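Local coordinates for protein GH5 (Bacteroidetes bacterium AC2a, PDB 4YHE) that is a family 5 glycoside hydrolase, a cellulase linked with a polysaccharide utilization locus, that probably cleaves beta-1,4-glucosidic bonds of cellulose, at residues A[272-275]-A[276-280]; A[374-377]-A[378-381]; A[245-248]-A[249-253]; A[310-313]-A[314-318]. All coordinates share one frame; numbering follows the deposited sequence.

Interaction 1 (A[272-275]-A[276-280])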
loop_
_atom_site.group_PDB
_atom_site.type_symbol
_atom_site.label_atom_id
_atom_site.label_comp_id
_atom_site.label_asym_id
_atom_site.label_seq_id
_atom_site.Cartn_x
_atom_site.Cartn_y
_atom_site.Cartn_z
ATOM N N ALA A 272 -6.041 13.607 15.374
ATOM C CA ALA A 272 -5.346 12.317 15.441
ATOM C C ALA A 272 -4.689 11.950 14.105
ATOM O O ALA A 272 -3.539 11.558 14.059
ATOM C CB ALA A 272 -6.309 11.254 15.868
ATOM N N TYR A 273 -5.428 12.100 13.015
ATOM C CA TYR A 273 -4.928 11.672 11.717
ATOM C C TYR A 273 -3.755 12.554 11.299
ATOM O O TYR A 273 -2.717 12.065 10.869
ATOM C CB TYR A 273 -6.056 11.640 10.666
ATOM C CG TYR A 273 -5.739 10.754 9.464
ATOM C CD1 TYR A 273 -4.792 11.127 8.540
ATOM C CD2 TYR A 273 -6.357 9.511 9.295
ATOM C CE1 TYR A 273 -4.485 10.320 7.444
ATOM C CE2 TYR A 273 -6.062 8.698 8.217
ATOM C CZ TYR A 273 -5.111 9.108 7.287
ATOM O OH TYR A 273 -4.785 8.291 6.207
ATOM N N VAL A 274 -3.890 13.860 11.485
ATOM C CA VAL A 274 -2.791 14.770 11.223
ATOM C C VAL A 274 -1.566 14.502 12.071
ATOM O O VAL A 274 -0.422 14.586 11.571
ATOM C CB VAL A 274 -3.258 16.252 11.320
ATOM C CG1 VAL A 274 -2.078 17.177 11.209
ATOM C CG2 VAL A 274 -4.290 16.543 10.226
ATOM N N GLY A 275 -1.782 14.108 13.330
ATOM C CA GLY A 275 -0.673 13.792 14.216
ATOM C C GLY A 275 0.158 12.659 13.621
ATOM O O GLY A 275 1.388 12.701 13.605
ATOM N N MET A 276 -0.533 11.633 13.119
ATOM C CA MET A 276 0.125 10.483 12.553
ATOM C C MET A 276 0.935 10.910 11.348
ATOM O O MET A 276 2.084 10.520 11.175
ATOM C CB MET A 276 -0.904 9.426 12.181
ATOM C CG MET A 276 -0.290 8.214 11.516
ATOM S SD MET A 276 -0.293 8.418 9.721
ATOM C CE MET A 276 -2.048 8.081 9.465
ATOM N N LEU A 277 0.350 11.766 10.530
ATOM C CA LEU A 277 1.058 12.250 9.359
ATOM C C LEU A 277 2.262 13.071 9.756
ATOM O O LEU A 277 3.288 12.997 9.105
ATOM C CB LEU A 277 0.116 13.063 8.459
ATOM C CG LEU A 277 -1.065 12.313 7.810
ATOM C CD1 LEU A 277 -1.992 13.293 7.114
ATOM C CD2 LEU A 277 -0.577 11.237 6.843
ATOM N N ASN A 278 2.121 13.885 10.809
ATOM C CA ASN A 278 3.232 14.690 11.303
ATOM C C ASN A 278 4.424 13.860 11.721
ATOM O O ASN A 278 5.572 14.229 11.452
ATOM C CB ASN A 278 2.779 15.583 12.456
ATOM C CG ASN A 278 2.020 16.811 11.976
ATOM O OD1 ASN A 278 2.190 17.236 10.839
ATOM N ND2 ASN A 278 1.126 17.341 12.816
ATOM N N ARG A 279 4.166 12.717 12.343
ATOM C CA ARG A 279 5.262 11.835 12.722
ATOM C C ARG A 279 6.048 11.304 11.520
ATOM O O ARG A 279 7.257 11.249 11.543
ATOM C CB ARG A 279 4.741 10.739 13.660
ATOM C CG ARG A 279 4.305 11.373 14.981
ATOM C CD ARG A 279 4.003 10.373 16.078
ATOM N NE ARG A 279 2.772 9.646 15.854
ATOM C CZ ARG A 279 1.539 10.080 16.130
ATOM N NH1 ARG A 279 1.314 11.283 16.616
ATOM N NH2 ARG A 279 0.512 9.271 15.901
ATOM N N LEU A 280 5.343 10.990 10.440
ATOM C CA LEU A 280 5.960 10.561 9.201
ATOM C C LEU A 280 6.713 11.711 8.520
ATOM O O LEU A 280 7.798 11.560 7.968
ATOM C CB LEU A 280 4.867 10.061 8.266
ATOM C CG LEU A 280 4.191 8.740 8.672
ATOM C CD1 LEU A 280 3.007 8.474 7.736
ATOM C CD2 LEU A 280 5.203 7.610 8.628
HETATM O O HOH W 1 -2.280 10.367 16.202
HETATM O O HOH W 2 2.557 13.927 16.289
#

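Interaction 2 (A[374-377]-A[378-381])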
loop_
_atom_site.group_PDB
_atom_site.type_symbol
_atom_site.label_atom_id
_atom_site.label_comp_id
_atom_site.label_asym_id
_atom_site.label_seq_id
_atom_site.Cartn_x
_atom_site.Cartn_y
_atom_site.Cartn_z
ATOM N N ASN A 374 -5.211 29.282 -1.191
ATOM C CA ASN A 374 -6.383 29.464 -0.361
ATOM C C ASN A 374 -7.199 28.211 -0.012
ATOM O O ASN A 374 -8.144 28.267 0.784
ATOM C CB ASN A 374 -7.274 30.467 -1.044
ATOM C CG ASN A 374 -6.505 31.749 -1.328
ATOM O OD1 ASN A 374 -6.313 32.592 -0.438
ATOM N ND2 ASN A 374 -5.982 31.851 -2.543
ATOM N N TYR A 375 -6.899 27.120 -0.698
ATOM C CA TYR A 375 -7.466 25.804 -0.377
ATOM C C TYR A 375 -6.551 25.220 0.676
ATOM O O TYR A 375 -5.391 24.933 0.419
ATOM C CB TYR A 375 -7.526 24.925 -1.635
ATOM C CG TYR A 375 -8.121 23.533 -1.406
ATOM C CD1 TYR A 375 -9.495 23.350 -1.294
ATOM C CD2 TYR A 375 -7.296 22.407 -1.290
ATOM C CE1 TYR A 375 -10.035 22.081 -1.075
ATOM C CE2 TYR A 375 -7.849 21.131 -1.049
ATOM C CZ TYR A 375 -9.207 20.990 -0.939
ATOM O OH TYR A 375 -9.803 19.739 -0.761
ATOM N N THR A 376 -7.078 25.099 1.883
ATOM C CA THR A 376 -6.290 24.732 3.023
ATOM C C THR A 376 -7.029 23.676 3.841
ATOM O O THR A 376 -8.222 23.440 3.680
ATOM C CB THR A 376 -6.075 25.952 3.959
ATOM O OG1 THR A 376 -7.325 26.337 4.502
ATOM C CG2 THR A 376 -5.488 27.151 3.204
ATOM N N LEU A 377 -6.313 23.124 4.800
ATOM C CA LEU A 377 -6.912 22.178 5.698
ATOM C C LEU A 377 -8.079 22.852 6.447
ATOM O O LEU A 377 -9.157 22.279 6.591
ATOM C CB LEU A 377 -5.846 21.680 6.656
ATOM C CG LEU A 377 -5.986 20.221 7.005
ATOM C CD1 LEU A 377 -6.275 19.335 5.783
ATOM C CD2 LEU A 377 -4.757 19.751 7.775
ATOM N N GLN A 378 -7.870 24.101 6.859
ATOM C CA GLN A 378 -8.923 24.872 7.516
ATOM C C GLN A 378 -10.177 25.039 6.658
ATOM O O GLN A 378 -11.277 24.891 7.168
ATOM C CB GLN A 378 -8.407 26.254 8.006
ATOM C CG GLN A 378 -9.414 26.935 8.938
ATOM C CD GLN A 378 -9.523 26.264 10.300
ATOM O OE1 GLN A 378 -8.500 25.939 10.937
ATOM N NE2 GLN A 378 -10.762 26.079 10.780
ATOM N N SER A 379 -10.023 25.341 5.370
ATOM C CA SER A 379 -11.182 25.512 4.487
ATOM C C SER A 379 -11.971 24.226 4.309
ATOM O O SER A 379 -13.183 24.254 4.298
ATOM C CB SER A 379 -10.813 26.102 3.130
ATOM O OG SER A 379 -9.949 25.291 2.371
ATOM N N ILE A 380 -11.278 23.093 4.236
ATOM C CA ILE A 380 -11.970 21.792 4.207
ATOM C C ILE A 380 -12.700 21.551 5.535
ATOM O O ILE A 380 -13.900 21.259 5.564
ATOM C CB ILE A 380 -10.966 20.659 3.948
ATOM C CG1 ILE A 380 -10.246 20.843 2.618
ATOM C CG2 ILE A 380 -11.709 19.334 3.888
ATOM C CD1 ILE A 380 -8.927 20.089 2.522
ATOM N N TYR A 381 -11.966 21.684 6.645
ATOM C CA TYR A 381 -12.528 21.608 7.989
ATOM C C TYR A 381 -13.835 22.401 8.136
ATOM O O TYR A 381 -14.879 21.871 8.554
ATOM C CB TYR A 381 -11.498 22.135 8.990
ATOM C CG TYR A 381 -11.792 21.868 10.437
ATOM C CD1 TYR A 381 -12.523 22.782 11.214
ATOM C CD2 TYR A 381 -11.303 20.711 11.062
ATOM C CE1 TYR A 381 -12.762 22.538 12.557
ATOM C CE2 TYR A 381 -11.552 20.463 12.400
ATOM C CZ TYR A 381 -12.276 21.379 13.139
ATOM O OH TYR A 381 -12.520 21.129 14.454
#

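Interaction 3 (A[245-248]-A[249-253])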
loop_
_atom_site.group_PDB
_atom_site.type_symbol
_atom_site.label_atom_id
_atom_site.label_comp_id
_atom_site.label_asym_id
_atom_site.label_seq_id
_atom_site.Cartn_x
_atom_site.Cartn_y
_atom_site.Cartn_z
ATOM N N PRO A 245 -9.511 6.092 11.520
ATOM C CA PRO A 245 -9.564 5.069 12.582
ATOM C C PRO A 245 -10.370 3.866 12.113
ATOM O O PRO A 245 -11.384 4.014 11.457
ATOM C CB PRO A 245 -10.272 5.796 13.733
ATOM C CG PRO A 245 -11.175 6.766 13.043
ATOM C CD PRO A 245 -10.537 7.131 11.725
ATOM N N TRP A 246 -9.945 2.671 12.487
ATOM C CA TRP A 246 -10.469 1.487 11.880
ATOM C C TRP A 246 -11.969 1.352 12.023
ATOM O O TRP A 246 -12.637 0.929 11.082
ATOM C CB TRP A 246 -9.778 0.223 12.479
ATOM C CG TRP A 246 -10.343 -1.025 11.896
ATOM C CD1 TRP A 246 -11.162 -1.912 12.509
ATOM C CD2 TRP A 246 -10.168 -1.505 10.558
ATOM N NE1 TRP A 246 -11.507 -2.901 11.657
ATOM C CE2 TRP A 246 -10.897 -2.697 10.454
ATOM C CE3 TRP A 246 -9.463 -1.047 9.449
ATOM C CZ2 TRP A 246 -10.939 -3.441 9.291
ATOM C CZ3 TRP A 246 -9.488 -1.800 8.285
ATOM C CH2 TRP A 246 -10.240 -2.969 8.210
ATOM N N ASP A 247 -12.531 1.688 13.192
ATOM C CA ASP A 247 -13.970 1.464 13.384
ATOM C C ASP A 247 -14.890 2.507 12.659
ATOM O O ASP A 247 -16.123 2.377 12.645
ATOM C CB ASP A 247 -14.289 1.306 14.850
ATOM C CG ASP A 247 -13.886 -0.078 15.383
ATOM O OD1 ASP A 247 -13.831 -1.038 14.589
ATOM O OD2 ASP A 247 -13.602 -0.147 16.598
ATOM N N TYR A 248 -14.257 3.497 12.054
ATOM C CA TYR A 248 -14.907 4.326 11.031
ATOM C C TYR A 248 -14.630 3.831 9.611
ATOM O O TYR A 248 -15.564 3.500 8.861
ATOM C CB TYR A 248 -14.494 5.794 11.153
ATOM C CG TYR A 248 -15.034 6.559 9.975
ATOM C CD1 TYR A 248 -16.401 6.767 9.832
ATOM C CD2 TYR A 248 -14.194 6.954 8.952
ATOM C CE1 TYR A 248 -16.913 7.401 8.699
ATOM C CE2 TYR A 248 -14.681 7.595 7.818
ATOM C CZ TYR A 248 -16.045 7.794 7.675
ATOM O OH TYR A 248 -16.544 8.437 6.531
ATOM N N ALA A 249 -13.350 3.799 9.227
ATOM C CA ALA A 249 -12.960 3.554 7.840
ATOM C C ALA A 249 -13.072 2.116 7.360
ATOM O O ALA A 249 -13.391 1.879 6.184
ATOM C CB ALA A 249 -11.545 4.046 7.592
ATOM N N GLY A 250 -12.810 1.161 8.257
ATOM C CA GLY A 250 -12.705 -0.220 7.892
ATOM C C GLY A 250 -13.884 -1.083 8.290
ATOM O O GLY A 250 -14.527 -1.685 7.428
ATOM N N SER A 251 -14.193 -1.130 9.584
ATOM C CA SER A 251 -15.334 -1.951 10.048
ATOM C C SER A 251 -16.649 -1.233 9.876
ATOM O O SER A 251 -17.678 -1.877 9.834
ATOM C CB SER A 251 -15.176 -2.391 11.497
ATOM O OG SER A 251 -15.263 -1.274 12.352
ATOM N N ALA A 252 -16.623 0.102 9.798
ATOM C CA ALA A 252 -17.841 0.916 9.707
ATOM C C ALA A 252 -18.835 0.678 10.841
ATOM O O ALA A 252 -20.044 0.703 10.622
ATOM C CB ALA A 252 -18.540 0.681 8.372
ATOM N N LYS A 253 -18.333 0.410 12.051
ATOM C CA LYS A 253 -19.185 0.433 13.202
ATOM C C LYS A 253 -19.743 1.830 13.418
ATOM O O LYS A 253 -20.886 1.985 13.891
ATOM C CB LYS A 253 -18.421 0.034 14.442
ATOM C CG LYS A 253 -18.140 -1.452 14.517
ATOM C CD LYS A 253 -17.277 -1.728 15.708
ATOM C CE LYS A 253 -16.660 -3.098 15.659
ATOM N NZ LYS A 253 -17.646 -4.175 15.781
#

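Interaction 4 (A[310-313]-A[314-318])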
loop_
_atom_site.group_PDB
_atom_site.type_symbol
_atom_site.label_atom_id
_atom_site.label_comp_id
_atom_site.label_asym_id
_atom_site.label_seq_id
_atom_site.Cartn_x
_atom_site.Cartn_y
_atom_site.Cartn_z
ATOM N N ARG A 310 -17.607 10.287 4.332
ATOM C CA ARG A 310 -16.532 9.590 3.639
ATOM C C ARG A 310 -15.771 10.512 2.646
ATOM O O ARG A 310 -14.541 10.512 2.588
ATOM C CB ARG A 310 -17.106 8.349 2.945
ATOM C CG ARG A 310 -16.050 7.495 2.235
ATOM C CD ARG A 310 -16.675 6.677 1.130
ATOM N NE ARG A 310 -15.813 5.649 0.597
ATOM C CZ ARG A 310 -16.019 4.961 -0.530
ATOM N NH1 ARG A 310 -17.037 5.216 -1.320
ATOM N NH2 ARG A 310 -15.162 4.040 -0.892
ATOM N N LEU A 311 -16.502 11.319 1.895
ATOM C CA LEU A 311 -15.884 12.249 0.957
ATOM C C LEU A 311 -15.099 13.320 1.697
ATOM O O LEU A 311 -13.996 13.642 1.286
ATOM C CB LEU A 311 -16.923 12.885 0.018
ATOM C CG LEU A 311 -17.765 11.953 -0.832
ATOM C CD1 LEU A 311 -18.627 12.730 -1.838
ATOM C CD2 LEU A 311 -16.880 10.995 -1.609
ATOM N N TYR A 312 -15.667 13.831 2.793
ATOM C CA TYR A 312 -14.983 14.761 3.701
ATOM C C TYR A 312 -13.699 14.153 4.227
ATOM O O TYR A 312 -12.666 14.765 4.196
ATOM C CB TYR A 312 -15.893 15.180 4.874
ATOM C CG TYR A 312 -15.178 15.967 5.930
ATOM C CD1 TYR A 312 -14.758 17.283 5.677
ATOM C CD2 TYR A 312 -14.908 15.424 7.186
ATOM C CE1 TYR A 312 -14.079 18.008 6.625
ATOM C CE2 TYR A 312 -14.254 16.164 8.156
ATOM C CZ TYR A 312 -13.837 17.460 7.865
ATOM O OH TYR A 312 -13.180 18.219 8.777
ATOM N N TYR A 313 -13.769 12.916 4.700
ATOM C CA TYR A 313 -12.559 12.222 5.125
ATOM C C TYR A 313 -11.471 12.202 4.053
ATOM O O TYR A 313 -10.334 12.554 4.333
ATOM C CB TYR A 313 -12.975 10.832 5.578
ATOM C CG TYR A 313 -11.896 9.856 5.936
ATOM C CD1 TYR A 313 -11.331 9.840 7.217
ATOM C CD2 TYR A 313 -11.508 8.879 5.048
ATOM C CE1 TYR A 313 -10.400 8.873 7.581
ATOM C CE2 TYR A 313 -10.575 7.915 5.402
ATOM C CZ TYR A 313 -10.018 7.918 6.661
ATOM O OH TYR A 313 -9.109 6.957 7.002
ATOM N N PHE A 314 -11.819 11.860 2.805
ATOM C CA PHE A 314 -10.874 11.832 1.744
ATOM C C PHE A 314 -10.313 13.245 1.470
ATOM O O PHE A 314 -9.128 13.421 1.346
ATOM C CB PHE A 314 -11.504 11.253 0.460
ATOM C CG PHE A 314 -11.845 9.751 0.520
ATOM C CD1 PHE A 314 -11.135 8.871 1.300
ATOM C CD2 PHE A 314 -12.873 9.255 -0.240
ATOM C CE1 PHE A 314 -11.456 7.516 1.329
ATOM C CE2 PHE A 314 -13.185 7.914 -0.250
ATOM C CZ PHE A 314 -12.474 7.039 0.540
ATOM N N ARG A 315 -11.174 14.245 1.358
ATOM C CA ARG A 315 -10.658 15.571 1.091
ATOM C C ARG A 315 -9.671 15.996 2.151
ATOM O O ARG A 315 -8.574 16.442 1.851
ATOM C CB ARG A 315 -11.777 16.588 1.017
ATOM C CG ARG A 315 -12.678 16.439 -0.171
ATOM C CD ARG A 315 -13.461 17.747 -0.391
ATOM N NE ARG A 315 -14.334 18.084 0.751
ATOM C CZ ARG A 315 -15.501 17.504 1.016
ATOM N NH1 ARG A 315 -15.977 16.544 0.226
ATOM N NH2 ARG A 315 -16.205 17.893 2.075
ATOM N N TYR A 316 -10.056 15.835 3.399
ATOM C CA TYR A 316 -9.217 16.296 4.511
ATOM C C TYR A 316 -7.873 15.551 4.576
ATOM O O TYR A 316 -6.810 16.170 4.596
ATOM C CB TYR A 316 -9.974 16.155 5.822
ATOM C CG TYR A 316 -9.337 16.891 6.973
ATOM C CD1 TYR A 316 -9.651 18.235 7.224
ATOM C CD2 TYR A 316 -8.407 16.275 7.806
ATOM C CE1 TYR A 316 -9.026 18.934 8.230
ATOM C CE2 TYR A 316 -7.792 16.973 8.848
ATOM C CZ TYR A 316 -8.127 18.303 9.062
ATOM O OH TYR A 316 -7.564 19.016 10.092
ATOM N N ILE A 317 -7.902 14.212 4.646
ATOM C CA ILE A 317 -6.650 13.487 4.812
ATOM C C ILE A 317 -5.705 13.597 3.602
ATOM O O ILE A 317 -4.491 13.683 3.772
ATOM C CB ILE A 317 -6.861 12.003 5.218
ATOM C CG1 ILE A 317 -7.364 11.154 4.063
ATOM C CG2 ILE A 317 -7.772 11.923 6.451
ATOM C CD1 ILE A 317 -7.569 9.689 4.448
ATOM N N CYS A 318 -6.265 13.618 2.398
ATOM C CA CYS A 318 -5.470 13.721 1.195
ATOM C C CYS A 318 -4.830 15.129 1.084
ATOM O O CYS A 318 -3.741 15.266 0.558
ATOM C CB CYS A 318 -6.304 13.378 -0.024
ATOM S SG CYS A 318 -6.803 11.593 -0.042
#

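Interaction 1 (A[272-275]-A[276-280])
Four consecutive i+4 hydrogen bonds, from the amides of M276, L277, N278 and R279 to the carbonyls of A272, Y273, V274 and G275, make this a continuous run of alpha-helix, part of helix 270-285; that of N278 N to V274 O is the shortest, at 2.7 Å. On the buried side the ring of Y273 is met in two ways. M276 CE lies over one face, 4.0 Å from the ring centroid and 17° off the normal, a CH-pi contact. L277 CD1 instead reaches the ring edge, in its plane, 3.8 Å from Y273 CD1. With CG anti to the backbone N (chi1 -159°), Y273 runs alongside M276, whose chain bends at chi2 and chi3 to bring its methyl over the ring. Without the ring, as with an alanine here, the M276 methyl would probably lose its aromatic face and a gap would open beside L277.

On the outer side, the R279 chain bends at chi3 (-72°) and turns one face of its guanidinium over G275 O, 3.3 Å above the plane. Two waters tie this group back to the helix: one links R279 NH2 to A272 O, the other R279 NH1 to G275 O, while NE forms a salt bridge with D219. V274 CG1 packs 3.6 Å from N278 ND2, and N278 OD1 is hydrogen-bonded to R324.

In the barrel's outer layer, M276, L277 and L280 pack on F293 of strand 291-296; L277 also meets A320 of the adjacent helix 304-323, where Y273 touches I317 and M321, and V274 touches Y316.

Interaction 2 (A[374-377]-A[378-381])
The ring of Y375 lies against the end of I380, the two side chains crossing at a slant, with Y375 CZ 3.6 Å from I380 CD1. The first torsion of Y375 is fully extended from the backbone N, which swings the ring toward the start of the helix, where I380 CD1 and CG1 meet its phenolic end. The hydroxyl is hydrogen-bonded to S367, so this end of the ring is tied to helix 357-369 as well as packed on I380.

T376 and S379 tie the first turn together. T376 OG1 accepts from S379 N at 3.0 Å, with an N-H...O angle of 160°. The T376 chi1 of 66° places OG1 between the backbone N and the carbonyl carbon, within reach of that amide. In return S379 OG donates to T376 O at 2.8 Å, approaching at a C=O...O angle of 122°, well to one side of the carbonyl direction. The same T376 O also accepts from I380 N at 3.1 Å, a nearly linear approach, so two donors grip this one oxygen. The next i+4 bond, Y381 N to L377 O at 2.9 Å, carries the helix on.

The L377 side chain packs on Y316 and K319 of helix 304-323 and V274 of helix 270-285, and Y381 stacks its ring on H259. Threonine at the N-cap, its hydroxyl accepting from the amide three residues on, is the classic capping bond of an alpha-helix; here it starts the short C-terminal helix 377-382, which lies against the outer helices of the barrel at the protein surface.

Interaction 3 (A[245-248]-A[249-253])
W246 O is gripped by two amides, G250 N at 2.8 Å and S251 N at 3.0 Å, which come to it from opposite faces of the carbonyl plane. One bond is of the i+4 kind and the other i+5, so the helical turn widens just where it ends. P245 O likewise accepts twice, from Y248 N and from A249 N, the latter at 3.0 Å and nearly straight.

The indole of W246 covers the chain at G250. A trans first torsion (chi1 178°) carries the ring back across the turn, and G250 CA sits 3.5 Å from the centroid of the six-membered ring, only 9° off its normal, a CH-pi contact. S251 N lies over the same face. A side chain on G250 would point into this ring, so the close approach depends on the bare glycine backbone.

Beside it, S251 OG donates to D247 OD1 at 2.7 Å, meeting the anti side of the oxygen, 21° out of the carboxylate plane. The aliphatic part of K253 lies alongside D247, with K253 CE 3.7 Å from D247 OD1; K253 NZ remains 5.1 Å from that oxygen, so any attraction between the charges acts at a distance. Further along, A252 CA makes a C-H...O contact with Y248 O, which is hydrogen-bonded to R301; R301 also forms a cation-pi pair with the Y248 ring.

P245, after a cis peptide bond, is the N-cap of the short helix 246-249, and A252 leaves helical geometry with positive phi: a single turn in the loop that follows strand 236-242 of the TIM barrel.

Interaction 4 (A[310-313]-A[314-318])
I317 CD1 fills the hollow over one face of the Y313 ring, 4.0 Å from the centroid and 25° off its normal, a CH-pi contact. The first torsion of I317 (chi1 74°) tucks CG1 in over its own backbone, and the end of the chain is carried across the ring, I317 CD1 lying 3.6 Å from Y313 CE2. F314 CE1 abuts the edge of the same ring in its plane, the ring planes 51° apart.

The extended R310 chain crosses F314 at a slant, R310 NE 3.6 Å from F314 CE2, while R310 O sits over one face of the F314 ring. R310 NE is hydrogen-bonded to A298 O, and NH1 forms a salt bridge with E307. Helix 304-323, joining strands 291-296 and 327-332 in a beta-alpha-beta crossover of the TIM barrel, turns F314 to A360 and M364 of helix 357-369. An alanine at F314 is likely to leave a gap between R310 and those helix residues and to deprive the Y313 edge of its support.

On the other flank the R315 guanidinium folds back, one face over Y312 CA, and R315 NH2 lies at the Y312 ring edge, 3.9 Å from Y312 CD1. Y312 and Y316 run side by side, their rings mutually inclined, with Y312 OH hydrogen-bonded to E270.

Overall arrangement
Interaction 4 lies between the other three and touches each. Y273 OH of interaction 1 packs 3.6 Å from I317 CD1, and L377 CD1 of interaction 2 comes within 3.4 Å of Y316 O. From interaction 3, Y248 OH approaches R310 N at 3.1 Å, and the Y248 ring meets that of Y313 edge-to-face. Interactions 1 and 2 join directly through V274 CG2 and L377 CD2, 4.1 Å apart, whereas interactions 2 and 3 stay about 12 Å apart at their nearest atoms. All lie about 17 to 26 Å from the chain's centre to their own centres, in the helical layer and loops around the barrel, and no bound substrate places them at a catalytic site.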